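Local atomic coordinates of eukaryotic translation initiation factor 4 gamma 2 (Homo sapiens, PDB entry 4IUL), a protein that probably acts in translation initiation as an eIF4G relative, its HEAT-repeat MIF4G domain interacting with the helicase eIF4A. Residues C198-M203 and F241-T246. Numbering follows the deposited sequence.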
loop_
_atom_site.group_PDB
_atom_site.type_symbol
_atom_site.label_atom_id
_atom_site.label_comp_id
_atom_site.label_asym_id
_atom_site.label_seq_id
_atom_site.Cartn_x
_atom_site.Cartn_y
_atom_site.Cartn_z
ATOM N N CYS A 198 5.332 -9.953 -6.584
ATOM C CA CYS A 198 4.728 -8.734 -6.058
ATOM C C CYS A 198 5.294 -7.543 -6.838
ATOM O O CYS A 198 4.556 -6.651 -7.246
ATOM C CB CYS A 198 5.056 -8.599 -4.568
ATOM S SG CYS A 198 4.281 -7.216 -3.685
ATOM N N LEU A 199 6.610 -7.550 -7.050
ATOM C CA LEU A 199 7.289 -6.484 -7.783
ATOM C C LEU A 199 6.664 -6.265 -9.157
ATOM O O LEU A 199 6.422 -5.130 -9.561
ATOM C CB LEU A 199 8.775 -6.805 -7.945
ATOM C CG LEU A 199 9.549 -5.887 -8.893
ATOM C CD1 LEU A 199 9.585 -4.472 -8.334
ATOM C CD2 LEU A 199 10.953 -6.420 -9.081
ATOM N N CYS A 200 6.394 -7.347 -9.876
ATOM C CA CYS A 200 5.788 -7.211 -11.192
ATOM C C CYS A 200 4.385 -6.621 -11.083
ATOM O O CYS A 200 3.944 -5.897 -11.969
ATOM C CB CYS A 200 5.757 -8.565 -11.910
ATOM S SG CYS A 200 7.411 -9.143 -12.409
ATOM N N GLN A 201 3.690 -6.925 -9.992
ATOM C CA GLN A 201 2.349 -6.397 -9.773
ATOM C C GLN A 201 2.448 -4.881 -9.645
ATOM O O GLN A 201 1.787 -4.140 -10.373
ATOM C CB GLN A 201 1.754 -6.974 -8.489
ATOM C CG GLN A 201 0.346 -6.498 -8.211
ATOM C CD GLN A 201 -0.631 -6.963 -9.274
ATOM O OE1 GLN A 201 -0.967 -8.146 -9.347
ATOM N NE2 GLN A 201 -1.080 -6.035 -10.116
ATOM N N ILE A 202 3.283 -4.434 -8.706
ATOM C CA ILE A 202 3.516 -3.010 -8.464
ATOM C C ILE A 202 3.943 -2.314 -9.747
ATOM O O ILE A 202 3.415 -1.262 -10.104
ATOM C CB ILE A 202 4.629 -2.799 -7.402
ATOM C CG1 ILE A 202 4.029 -2.877 -6.001
ATOM C CG2 ILE A 202 5.326 -1.458 -7.619
ATOM C CD1 ILE A 202 2.987 -1.808 -5.724
ATOM N N MET A 203 4.904 -2.913 -10.437
ATOM C CA MET A 203 5.419 -2.356 -11.677
ATOM C C MET A 203 4.321 -2.130 -12.729
ATOM O O MET A 203 4.334 -1.110 -13.422
ATOM C CB MET A 203 6.518 -3.272 -12.227
ATOM C CG MET A 203 7.668 -2.547 -12.903
ATOM S SD MET A 203 8.643 -1.480 -11.811
ATOM C CE MET A 203 8.120 0.063 -12.347
ATOM N N PHE A 241 8.816 -15.872 -16.364
ATOM C CA PHE A 241 8.010 -15.512 -17.527
ATOM C C PHE A 241 7.261 -14.223 -17.198
ATOM O O PHE A 241 6.902 -13.447 -18.088
ATOM C CB PHE A 241 7.006 -16.615 -17.879
ATOM C CG PHE A 241 7.645 -17.890 -18.379
ATOM C CD1 PHE A 241 8.774 -17.849 -19.200
ATOM C CD2 PHE A 241 7.105 -19.132 -18.046
ATOM C CE1 PHE A 241 9.353 -19.023 -19.682
ATOM C CE2 PHE A 241 7.675 -20.311 -18.523
ATOM C CZ PHE A 241 8.803 -20.256 -19.342
ATOM N N LEU A 242 7.042 -14.003 -15.905
ATOM C CA LEU A 242 6.341 -12.819 -15.424
ATOM C C LEU A 242 7.289 -11.625 -15.495
ATOM O O LEU A 242 6.865 -10.495 -15.739
ATOM C CB LEU A 242 5.877 -13.035 -13.980
ATOM C CG LEU A 242 4.531 -12.430 -13.580
ATOM C CD1 LEU A 242 4.537 -10.935 -13.859
ATOM C CD2 LEU A 242 3.416 -13.104 -14.358
ATOM N N LEU A 243 8.575 -11.882 -15.285
ATOM C CA LEU A 243 9.569 -10.822 -15.347
ATOM C C LEU A 243 9.767 -10.408 -16.800
ATOM O O LEU A 243 9.828 -9.219 -17.111
ATOM C CB LEU A 243 10.900 -11.292 -14.745
ATOM C CG LEU A 243 10.939 -11.526 -13.230
ATOM C CD1 LEU A 243 12.218 -12.265 -12.849
ATOM C CD2 LEU A 243 10.838 -10.188 -12.502
ATOM N N GLN A 244 9.855 -11.398 -17.687
ATOM C CA GLN A 244 10.044 -11.144 -19.111
ATOM C C GLN A 244 8.912 -10.316 -19.699
ATOM O O GLN A 244 9.142 -9.453 -20.544
ATOM C CB GLN A 244 10.154 -12.459 -19.887
ATOM C CG GLN A 244 11.365 -13.305 -19.531
ATOM C CD GLN A 244 11.523 -14.515 -20.441
ATOM O OE1 GLN A 244 12.424 -15.337 -20.252
ATOM N NE2 GLN A 244 10.647 -14.627 -21.438
ATOM N N ASP A 245 7.687 -10.578 -19.257
ATOM C CA ASP A 245 6.543 -9.838 -19.772
ATOM C C ASP A 245 6.541 -8.389 -19.288
ATOM O O ASP A 245 6.112 -7.488 -20.009
ATOM C CB ASP A 245 5.232 -10.517 -19.364
ATOM C CG ASP A 245 4.013 -9.853 -19.989
ATOM O OD1 ASP A 245 3.894 -9.886 -21.237
ATOM O OD2 ASP A 245 3.181 -9.294 -19.239
ATOM N N THR A 246 7.017 -8.167 -18.066
ATOM C CA THR A 246 7.069 -6.821 -17.502
ATOM C C THR A 246 8.152 -6.005 -18.207
ATOM O O THR A 246 7.919 -4.874 -18.622
ATOM C CB THR A 246 7.357 -6.871 -15.987
ATOM O OG1 THR A 246 6.289 -7.561 -15.327
ATOM C CG2 THR A 246 7.467 -5.467 -15.413
#
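Two helices of the HEAT-repeat MIF4G domain, 193-210 and 237-251, pack side by side here. Over 198-203 and 241-246 they run nearly parallel, with axes inclined at 22° and 9.9 Å apart at their closest. Helix 216-227 lies between them in sequence, and its Phe223 touches both Met203 and Thr246.

Apolar contact centres on the buried Cys200, whose CB points at the other helix. Its SG lies anti to its own carbonyl carbon and reaches among Leu242, Leu243 and Thr246. Leu242 CD1 presses on Cys200 CB at 3.3 Å, tighter than usual for two carbons. Leu243 leaves its helix beside the interface, and its CD2 reaches in to meet Cys200 SG at 3.6 Å. Met203 and Thr246 cross at about a right angle, with Met203 CG 3.9 Å from Thr246 CG2. The Met203 chain then bends at chi2 and chi3, and its end turns away from 241-246.

The clear side-chain hydrogen bond lies within 241-246. Thr246 OG1, beside its own backbone N (chi1 -62°), donates to Leu242 O at 3.0 Å, in the carbonyl plane. Leu242 O also accepts from Thr246 N, so two donors of the same residue grip this one oxygen. A salt bridge from Asp245 OD2 to Arg204 NH1 also links the two helices. An alanine in place of Thr246 would lose the OG1 bond and the CG2 methyl, and would probably loosen the packing against Cys200 and Met203. Thr246 OG1 sits 3.5 Å from Cys200 SG.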